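Local coordinates for beta-lactamase (Klebsiella pneumoniae, PDB 6HUH), which probably hydrolyses the beta-lactam ring of penicillins and related antibiotics to a substituted beta-amino acid, as a class D (OXA-type) serine enzyme conferring antibiotic resistance, at residues A[67-77]-A[89-97]; A[107-118]-A[140-148]. All coordinates share one frame; numbering follows the deposited sequence.

Overall arrangement
From the N terminus the chain passes the disulfide Cys26-Cys43, the predicted nucleophile Ser51 and helix 56-64 before contact 1 begins. There residues 67-77 run out and, after 11 intervening residues, segment 89-97 returns antiparallel to them and includes the first turn of helix 94-99. Contact 2 opens only after contact 1 has closed: 107-118, the end of helix 103-113 and the start of helix 115-124, meets 140-148 across a 21-residue excursion. The two loops lie in series, neither nested nor crossed, with centres about 17 Å apart. Arg108 joins them, its NH2 probably hydrogen-bonded to Pro76 O. Both belong to the helical part of the transpeptidase-like fold.

Contact 1. Residues A[67-77]-A[89-97]; sequences LVDEQLPALPF and KQTTTPSRW
The lead-in to helix 94-99 meets the loop after helix 56-64 through a single antiparallel bridge, among other contacts; in it Leu75 and Thr92 form a hydrogen-bonded pair. Thr92 N donates to Leu75 O at 3.0 Å; the return bond, Leu75 N to Thr92 O, is weak. Two CA-H...O contacts flank them, from Ala74 CA to Thr92 O and from Thr91 CA to Leu75 O. Farther along, Ser95 N in the first turn of the helix donates to Glu70 O at 3.2 Å. Pro94 CG and CD lie beside the carbonyls of Asp69, Glu70 and Leu72. The adjoining turn is shaped by Asp69, whose OD1 accepts from Gln71 N and Leu72 N. Leu67 splits its branches: CD2 packs on Pro94 CG at 4.0 Å, while CD1 reaches Trp97 CZ3 at 3.7 Å. At the other end Phe77 has CG anti to its backbone N (chi1 175°), which puts Lys89 CA over one ring face, a CH-pi contact 4.1 Å from the centroid. The Glu70 carboxylate turns away from 89-97 to Asn182 ND2 and His179 ND1 of helix 174-184, and Trp97 NE1 bonds Ser106 OG. The side chain of Trp97 is about 8 Å from that of Ser51, the predicted acyl-ester residue. An Asx turn, a lone beta bridge and Thr93 at the N-cap thus make up a loop-to-helix junction beside the probable active site.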
loop_
_atom_site.group_PDB
_atom_site.type_symbol
_atom_site.label_atom_id
_atom_site.label_comp_id
_atom_site.label_asym_id
_atom_site.label_seq_id
_atom_site.Cartn_x
_atom_site.Cartn_y
_atom_site.Cartn_z
ATOM N N LEU A 67 17.120 1.017 2.652
ATOM C CA LEU A 67 15.706 0.740 2.839
ATOM C C LEU A 67 15.602 -0.070 4.109
ATOM O O LEU A 67 16.393 -1.003 4.313
ATOM C CB LEU A 67 15.130 -0.017 1.635
ATOM C CG LEU A 67 15.301 0.633 0.266
ATOM C CD1 LEU A 67 14.899 -0.325 -0.813
ATOM C CD2 LEU A 67 14.549 1.969 0.155
ATOM N N VAL A 68 14.700 0.346 5.008
ATOM C CA VAL A 68 14.532 -0.270 6.326
ATOM C C VAL A 68 13.532 -1.404 6.247
ATOM O O VAL A 68 13.844 -2.531 6.641
ATOM C CB VAL A 68 14.155 0.783 7.403
ATOM C CG1 VAL A 68 13.889 0.132 8.763
ATOM C CG2 VAL A 68 15.226 1.851 7.514
ATOM N N ASP A 69 12.318 -1.080 5.765
ATOM C CA ASP A 69 11.196 -1.992 5.562
ATOM C C ASP A 69 10.275 -1.429 4.491
ATOM O O ASP A 69 10.733 -0.691 3.635
ATOM C CB ASP A 69 10.454 -2.321 6.889
ATOM C CG ASP A 69 9.995 -1.148 7.728
ATOM O OD1 ASP A 69 9.649 -0.098 7.146
ATOM O OD2 ASP A 69 9.924 -1.299 8.961
ATOM N N GLU A 70 8.995 -1.760 4.542
ATOM C CA GLU A 70 7.999 -1.368 3.552
ATOM C C GLU A 70 7.545 0.081 3.736
ATOM O O GLU A 70 7.092 0.727 2.792
ATOM C CB GLU A 70 6.800 -2.330 3.626
ATOM C CG GLU A 70 7.139 -3.797 3.381
ATOM C CD GLU A 70 7.781 -4.587 4.509
ATOM O OE1 GLU A 70 7.943 -4.042 5.627
ATOM O OE2 GLU A 70 8.133 -5.762 4.268
ATOM N N GLN A 71 7.640 0.570 4.961
ATOM C CA GLN A 71 7.205 1.906 5.332
ATOM C C GLN A 71 8.378 2.883 5.367
ATOM O O GLN A 71 8.175 4.091 5.182
ATOM C CB GLN A 71 6.494 1.891 6.737
ATOM C CG GLN A 71 5.396 0.823 7.007
ATOM C CD GLN A 71 4.126 0.939 6.153
ATOM O OE1 GLN A 71 4.088 0.562 4.973
ATOM N NE2 GLN A 71 3.032 1.413 6.737
ATOM N N LEU A 72 9.594 2.377 5.660
ATOM C CA LEU A 72 10.757 3.234 5.833
ATOM C C LEU A 72 11.907 2.970 4.887
ATOM O O LEU A 72 12.157 1.816 4.525
ATOM C CB LEU A 72 11.228 3.163 7.276
ATOM C CG LEU A 72 10.309 3.873 8.260
ATOM C CD1 LEU A 72 10.032 3.002 9.449
ATOM C CD2 LEU A 72 10.872 5.233 8.658
ATOM N N PRO A 73 12.630 4.037 4.459
ATOM C CA PRO A 73 12.424 5.468 4.766
ATOM C C PRO A 73 11.327 6.155 3.935
ATOM O O PRO A 73 11.079 5.788 2.789
ATOM C CB PRO A 73 13.795 6.060 4.491
ATOM C CG PRO A 73 14.313 5.235 3.325
ATOM C CD PRO A 73 13.752 3.847 3.510
ATOM N N ALA A 74 10.648 7.134 4.532
ATOM C CA ALA A 74 9.629 7.918 3.846
ATOM C C ALA A 74 10.333 9.197 3.368
ATOM O O ALA A 74 10.444 10.182 4.111
ATOM C CB ALA A 74 8.482 8.240 4.796
ATOM N N LEU A 75 10.905 9.141 2.165
ATOM C CA LEU A 75 11.662 10.278 1.634
ATOM C C LEU A 75 10.775 11.353 0.968
ATOM O O LEU A 75 9.897 11.005 0.180
ATOM C CB LEU A 75 12.792 9.826 0.687
ATOM C CG LEU A 75 13.799 8.759 1.193
ATOM C CD1 LEU A 75 14.802 8.416 0.111
ATOM C CD2 LEU A 75 14.540 9.204 2.461
ATOM N N PRO A 76 10.967 12.660 1.270
ATOM C CA PRO A 76 10.126 13.684 0.630
ATOM C C PRO A 76 10.550 14.054 -0.796
ATOM O O PRO A 76 11.734 13.986 -1.141
ATOM C CB PRO A 76 10.292 14.882 1.557
ATOM C CG PRO A 76 11.676 14.748 2.091
ATOM C CD PRO A 76 11.928 13.271 2.219
ATOM N N PHE A 77 9.584 14.510 -1.604
ATOM C CA PHE A 77 9.821 15.006 -2.961
ATOM C C PHE A 77 10.512 16.377 -2.845
ATOM O O PHE A 77 10.133 17.180 -1.995
ATOM C CB PHE A 77 8.476 15.148 -3.695
ATOM C CG PHE A 77 8.562 15.776 -5.069
ATOM C CD1 PHE A 77 8.888 15.008 -6.187
ATOM C CD2 PHE A 77 8.273 17.126 -5.256
ATOM C CE1 PHE A 77 8.938 15.584 -7.460
ATOM C CE2 PHE A 77 8.344 17.701 -6.530
ATOM C CZ PHE A 77 8.676 16.928 -7.620
ATOM N N LYS A 89 4.797 13.289 -6.921
ATOM C CA LYS A 89 4.868 14.596 -6.254
ATOM C C LYS A 89 4.783 14.588 -4.698
ATOM O O LYS A 89 4.932 15.659 -4.110
ATOM C CB LYS A 89 3.817 15.559 -6.841
ATOM C CG LYS A 89 4.101 16.026 -8.269
ATOM C CD LYS A 89 4.863 17.344 -8.294
ATOM C CE LYS A 89 4.401 18.279 -9.389
ATOM N NZ LYS A 89 5.016 19.634 -9.261
ATOM N N GLN A 90 4.599 13.428 -4.027
ATOM C CA GLN A 90 4.569 13.432 -2.557
ATOM C C GLN A 90 5.654 12.568 -1.920
ATOM O O GLN A 90 6.546 12.091 -2.616
ATOM C CB GLN A 90 3.178 13.072 -2.001
ATOM C CG GLN A 90 2.512 14.225 -1.191
ATOM C CD GLN A 90 3.115 14.544 0.178
ATOM O OE1 GLN A 90 4.066 15.327 0.312
ATOM N NE2 GLN A 90 2.501 14.035 1.237
ATOM N N THR A 91 5.602 12.422 -0.575
ATOM C CA THR A 91 6.522 11.612 0.230
ATOM C C THR A 91 6.339 10.134 -0.162
ATOM O O THR A 91 5.220 9.616 -0.084
ATOM C CB THR A 91 6.285 11.885 1.736
ATOM O OG1 THR A 91 6.620 13.240 2.025
ATOM C CG2 THR A 91 7.090 10.971 2.640
ATOM N N THR A 92 7.406 9.475 -0.635
ATOM C CA THR A 92 7.260 8.075 -1.015
ATOM C C THR A 92 8.016 7.158 -0.043
ATOM O O THR A 92 9.014 7.548 0.552
ATOM C CB THR A 92 7.598 7.835 -2.498
ATOM O OG1 THR A 92 8.941 8.205 -2.715
ATOM C CG2 THR A 92 6.698 8.628 -3.453
ATOM N N THR A 93 7.460 5.974 0.164
ATOM C CA THR A 93 7.970 4.901 1.013
ATOM C C THR A 93 8.375 3.759 0.053
ATOM O O THR A 93 7.997 3.837 -1.122
ATOM C CB THR A 93 6.885 4.453 2.030
ATOM O OG1 THR A 93 5.837 3.752 1.367
ATOM C CG2 THR A 93 6.291 5.591 2.799
ATOM N N PRO A 94 9.092 2.676 0.478
ATOM C CA PRO A 94 9.451 1.614 -0.489
ATOM C C PRO A 94 8.250 0.892 -1.119
ATOM O O PRO A 94 8.369 0.349 -2.209
ATOM C CB PRO A 94 10.335 0.675 0.340
ATOM C CG PRO A 94 10.840 1.515 1.456
ATOM C CD PRO A 94 9.692 2.394 1.802
ATOM N N SER A 95 7.090 0.911 -0.435
ATOM C CA SER A 95 5.821 0.303 -0.864
ATOM C C SER A 95 5.175 1.129 -1.988
ATOM O O SER A 95 4.666 0.574 -2.966
ATOM C CB SER A 95 4.873 0.180 0.332
ATOM O OG SER A 95 3.677 -0.501 -0.005
ATOM N N ARG A 96 5.202 2.454 -1.821
ATOM C CA ARG A 96 4.688 3.464 -2.742
ATOM C C ARG A 96 5.640 3.613 -3.951
ATOM O O ARG A 96 5.191 3.966 -5.038
ATOM C CB ARG A 96 4.513 4.797 -1.983
ATOM C CG ARG A 96 3.860 5.891 -2.796
ATOM C CD ARG A 96 3.560 7.109 -1.961
ATOM N NE ARG A 96 3.191 8.253 -2.803
ATOM C CZ ARG A 96 1.945 8.558 -3.150
ATOM N NH1 ARG A 96 0.932 7.803 -2.745
ATOM N NH2 ARG A 96 1.703 9.622 -3.903
ATOM N N TRP A 97 6.950 3.341 -3.743
ATOM C CA TRP A 97 8.035 3.375 -4.743
ATOM C C TRP A 97 7.758 2.368 -5.830
ATOM O O TRP A 97 7.734 2.714 -7.005
ATOM C CB TRP A 97 9.339 3.001 -4.035
ATOM C CG TRP A 97 10.551 2.829 -4.888
ATOM C CD1 TRP A 97 10.990 3.675 -5.863
ATOM C CD2 TRP A 97 11.606 1.877 -4.678
ATOM N NE1 TRP A 97 12.209 3.254 -6.339
ATOM C CE2 TRP A 97 12.611 2.151 -5.628
ATOM C CE3 TRP A 97 11.764 0.771 -3.825
ATOM C CZ2 TRP A 97 13.774 1.378 -5.731
ATOM C CZ3 TRP A 97 12.906 0.002 -3.930
ATOM C CH2 TRP A 97 13.903 0.311 -4.864
#

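Contact 2. Residues A[107-118]-A[140-148]; sequences QRLTEWLGAARF and DGLTQAWLS
Thr110 and Gln107, one turn apart on helix 103-113, offer polar groups to the backbone carbonyls of the short, weakly bonded helix 141-144. The Gln107 amide NE2 donates to Thr143 O at 3.0 Å, with an N-H...O angle of 159°. Thr143 O lies near the amide plane, whereas NE2 stands above the carbonyl plane, 45° out of it, so no lone pair is met squarely. The chain of Gln107 is extended beyond CG and passes across Thr143, whose CB lies 3.5 Å from NE2. Thr110 OG1 lies 2.9 Å from Leu142 O, with Gln107 O and Ser106 O also near; Gln107 O already accepts from Glu111 N. The Thr110 rotation (chi1 63°) brings OG1 toward Leu142 O and leaves CG2 against Trp146 CH2. Next to these, Leu142 fits as a knob among Thr110, Glu111, Ala115 and Phe118, its CD1 3.7 Å from Phe118 CD2. Gly141 O lies at the edge of the Phe118 ring, near its plane, and Phe118 CZ approaches Trp146 CZ3 at 3.8 Å. Thr143 O thus has a definite donor in Gln107, while Leu142 O has the Thr110 hydroxyl within hydrogen-bonding distance. Trp146 NE1 donates directly to carbamate oxygen OQ2 of the carboxylated lysine at position 54, and the packing of its ring on Thr110 and Phe118 probably helps to position that N-H.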
loop_
_atom_site.group_PDB
_atom_site.type_symbol
_atom_site.label_atom_id
_atom_site.label_comp_id
_atom_site.label_asym_id
_atom_site.label_seq_id
_atom_site.Cartn_x
_atom_site.Cartn_y
_atom_site.Cartn_z
ATOM N N GLN A 107 16.869 7.023 -7.618
ATOM C CA GLN A 107 18.059 7.885 -7.740
ATOM C C GLN A 107 18.593 8.225 -6.357
ATOM O O GLN A 107 19.807 8.255 -6.174
ATOM C CB GLN A 107 17.754 9.173 -8.514
ATOM C CG GLN A 107 17.041 8.953 -9.844
ATOM C CD GLN A 107 16.978 10.192 -10.700
ATOM O OE1 GLN A 107 16.664 11.298 -10.239
ATOM N NE2 GLN A 107 17.242 10.024 -11.985
ATOM N N ARG A 108 17.697 8.436 -5.372
ATOM C CA ARG A 108 18.063 8.707 -3.971
ATOM C C ARG A 108 18.850 7.537 -3.407
ATOM O O ARG A 108 19.844 7.750 -2.712
ATOM C CB ARG A 108 16.820 8.908 -3.099
ATOM C CG ARG A 108 16.025 10.150 -3.410
ATOM C CD ARG A 108 16.575 11.401 -2.766
ATOM N NE ARG A 108 15.468 12.292 -2.452
ATOM C CZ ARG A 108 14.966 13.196 -3.283
ATOM N NH1 ARG A 108 15.501 13.372 -4.486
ATOM N NH2 ARG A 108 13.936 13.943 -2.913
ATOM N N LEU A 109 18.400 6.302 -3.720
ATOM C CA LEU A 109 19.057 5.069 -3.326
ATOM C C LEU A 109 20.413 4.929 -4.004
ATOM O O LEU A 109 21.390 4.679 -3.296
ATOM C CB LEU A 109 18.157 3.836 -3.592
ATOM C CG LEU A 109 18.810 2.440 -3.721
ATOM C CD1 LEU A 109 19.580 2.039 -2.471
ATOM C CD2 LEU A 109 17.774 1.403 -3.947
ATOM N N THR A 110 20.486 5.081 -5.348
ATOM C CA THR A 110 21.749 4.911 -6.094
ATOM C C THR A 110 22.811 5.942 -5.697
ATOM O O THR A 110 23.959 5.547 -5.504
ATOM C CB THR A 110 21.538 4.849 -7.611
ATOM O OG1 THR A 110 20.987 6.077 -8.099
ATOM C CG2 THR A 110 20.692 3.652 -8.047
ATOM N N GLU A 111 22.421 7.238 -5.517
ATOM C CA GLU A 111 23.333 8.325 -5.091
ATOM C C GLU A 111 23.972 8.013 -3.727
ATOM O O GLU A 111 25.132 8.358 -3.493
ATOM C CB GLU A 111 22.599 9.671 -5.005
ATOM C CG GLU A 111 22.458 10.390 -6.338
ATOM C CD GLU A 111 21.615 11.655 -6.311
ATOM O OE1 GLU A 111 20.873 11.895 -7.293
ATOM O OE2 GLU A 111 21.701 12.411 -5.315
ATOM N N TRP A 112 23.197 7.349 -2.847
ATOM C CA TRP A 112 23.589 6.890 -1.524
ATOM C C TRP A 112 24.521 5.664 -1.595
ATOM O O TRP A 112 25.391 5.524 -0.736
ATOM C CB TRP A 112 22.336 6.561 -0.701
ATOM C CG TRP A 112 22.631 6.086 0.689
ATOM C CD1 TRP A 112 22.736 6.851 1.809
ATOM C CD2 TRP A 112 22.873 4.734 1.099
ATOM N NE1 TRP A 112 23.038 6.064 2.892
ATOM C CE2 TRP A 112 23.124 4.758 2.486
ATOM C CE3 TRP A 112 22.894 3.501 0.430
ATOM C CZ2 TRP A 112 23.411 3.596 3.215
ATOM C CZ3 TRP A 112 23.174 2.352 1.150
ATOM C CH2 TRP A 112 23.432 2.405 2.523
ATOM N N LEU A 113 24.295 4.743 -2.557
ATOM C CA LEU A 113 25.113 3.528 -2.699
ATOM C C LEU A 113 26.504 3.843 -3.219
ATOM O O LEU A 113 27.500 3.290 -2.725
ATOM C CB LEU A 113 24.460 2.540 -3.668
ATOM C CG LEU A 113 23.548 1.475 -3.099
ATOM C CD1 LEU A 113 22.782 0.826 -4.217
ATOM C CD2 LEU A 113 24.329 0.397 -2.373
ATOM N N GLY A 114 26.540 4.705 -4.234
ATOM C CA GLY A 114 27.749 5.070 -4.944
ATOM C C GLY A 114 27.837 4.208 -6.174
ATOM O O GLY A 114 27.290 3.101 -6.192
ATOM N N ALA A 115 28.510 4.712 -7.215
ATOM C CA ALA A 115 28.641 4.012 -8.492
ATOM C C ALA A 115 29.409 2.694 -8.383
ATOM O O ALA A 115 29.102 1.762 -9.123
ATOM C CB ALA A 115 29.274 4.925 -9.516
ATOM N N ALA A 116 30.385 2.609 -7.444
ATOM C CA ALA A 116 31.206 1.416 -7.213
ATOM C C ALA A 116 30.392 0.240 -6.664
ATOM O O ALA A 116 30.492 -0.863 -7.213
ATOM C CB ALA A 116 32.363 1.739 -6.291
ATOM N N ARG A 117 29.570 0.479 -5.600
ATOM C CA ARG A 117 28.700 -0.533 -4.977
ATOM C C ARG A 117 27.602 -0.953 -5.977
ATOM O O ARG A 117 27.323 -2.145 -6.115
ATOM C CB ARG A 117 28.074 0.015 -3.685
ATOM C CG ARG A 117 28.276 -0.848 -2.439
ATOM C CD ARG A 117 27.925 -0.032 -1.194
ATOM N NE ARG A 117 27.532 -0.848 -0.037
ATOM C CZ ARG A 117 26.962 -0.357 1.061
ATOM N NH1 ARG A 117 26.700 0.940 1.159
ATOM N NH2 ARG A 117 26.644 -1.160 2.066
ATOM N N PHE A 118 27.013 0.031 -6.698
ATOM C CA PHE A 118 25.974 -0.162 -7.708
ATOM C C PHE A 118 26.457 -1.182 -8.717
ATOM O O PHE A 118 25.829 -2.225 -8.876
ATOM C CB PHE A 118 25.641 1.191 -8.378
ATOM C CG PHE A 118 24.512 1.248 -9.386
ATOM C CD1 PHE A 118 23.374 0.471 -9.227
ATOM C CD2 PHE A 118 24.541 2.163 -10.429
ATOM C CE1 PHE A 118 22.318 0.561 -10.127
ATOM C CE2 PHE A 118 23.477 2.268 -11.319
ATOM C CZ PHE A 118 22.376 1.458 -11.175
ATOM N N ASP A 140 26.018 10.475 -16.471
ATOM C CA ASP A 140 24.969 10.228 -15.486
ATOM C C ASP A 140 24.435 8.774 -15.502
ATOM O O ASP A 140 23.228 8.550 -15.568
ATOM C CB ASP A 140 23.823 11.259 -15.618
ATOM C CG ASP A 140 22.985 11.227 -16.904
ATOM O OD1 ASP A 140 23.391 10.538 -17.872
ATOM O OD2 ASP A 140 21.894 11.845 -16.918
ATOM N N GLY A 141 25.332 7.808 -15.398
ATOM C CA GLY A 141 24.958 6.401 -15.373
ATOM C C GLY A 141 24.319 5.973 -14.064
ATOM O O GLY A 141 23.434 5.111 -14.051
ATOM N N LEU A 142 24.753 6.585 -12.950
ATOM C CA LEU A 142 24.285 6.279 -11.599
ATOM C C LEU A 142 22.777 6.423 -11.400
ATOM O O LEU A 142 22.179 5.619 -10.680
ATOM C CB LEU A 142 25.050 7.130 -10.564
ATOM C CG LEU A 142 24.803 6.850 -9.078
ATOM C CD1 LEU A 142 25.162 5.412 -8.703
ATOM C CD2 LEU A 142 25.554 7.832 -8.218
ATOM N N THR A 143 22.169 7.442 -12.011
ATOM C CA THR A 143 20.746 7.709 -11.813
ATOM C C THR A 143 19.896 7.486 -13.061
ATOM O O THR A 143 18.668 7.565 -12.971
ATOM C CB THR A 143 20.564 9.128 -11.251
ATOM O OG1 THR A 143 20.983 10.084 -12.230
ATOM C CG2 THR A 143 21.317 9.349 -9.942
ATOM N N GLN A 144 20.534 7.198 -14.216
ATOM C CA GLN A 144 19.846 7.062 -15.499
ATOM C C GLN A 144 20.140 5.801 -16.307
ATOM O O GLN A 144 19.701 5.753 -17.453
ATOM C CB GLN A 144 20.170 8.299 -16.367
ATOM C CG GLN A 144 18.956 9.060 -16.880
ATOM C CD GLN A 144 18.324 9.936 -15.830
ATOM O OE1 GLN A 144 17.136 9.796 -15.503
ATOM N NE2 GLN A 144 19.117 10.874 -15.304
ATOM N N ALA A 145 20.865 4.800 -15.754
ATOM C CA ALA A 145 21.248 3.587 -16.495
ATOM C C ALA A 145 20.086 2.721 -16.974
ATOM O O ALA A 145 20.114 2.238 -18.110
ATOM C CB ALA A 145 22.226 2.748 -15.692
ATOM N N TRP A 146 19.080 2.519 -16.117
ATOM C CA TRP A 146 17.893 1.711 -16.398
ATOM C C TRP A 146 16.818 2.490 -17.160
ATOM O O TRP A 146 15.991 1.886 -17.849
ATOM C CB TRP A 146 17.339 1.106 -15.103
ATOM C CG TRP A 146 16.887 2.103 -14.062
ATOM C CD1 TRP A 146 15.598 2.383 -13.710
ATOM C CD2 TRP A 146 17.720 2.877 -13.178
ATOM N NE1 TRP A 146 15.572 3.311 -12.698
ATOM C CE2 TRP A 146 16.861 3.630 -12.349
ATOM C CE3 TRP A 146 19.113 3.016 -13.011
ATOM C CZ2 TRP A 146 17.346 4.535 -11.401
ATOM C CZ3 TRP A 146 19.589 3.906 -12.060
ATOM C CH2 TRP A 146 18.711 4.649 -11.266
ATOM N N LEU A 147 16.876 3.831 -17.082
ATOM C CA LEU A 147 15.954 4.759 -17.741
ATOM C C LEU A 147 16.148 4.880 -19.279
ATOM O O LEU A 147 16.478 5.962 -19.789
ATOM C CB LEU A 147 16.036 6.130 -17.060
ATOM C CG LEU A 147 15.158 6.300 -15.851
ATOM C CD1 LEU A 147 15.954 6.172 -14.582
ATOM C CD2 LEU A 147 14.477 7.641 -15.900
ATOM N N SER A 148 15.891 3.763 -20.008
ATOM C CA SER A 148 15.987 3.623 -21.471
ATOM C C SER A 148 17.346 4.120 -22.048
ATOM O O SER A 148 17.374 4.995 -22.926
ATOM C CB SER A 148 14.791 4.281 -22.165
ATOM O OG SER A 148 13.570 3.622 -21.869
#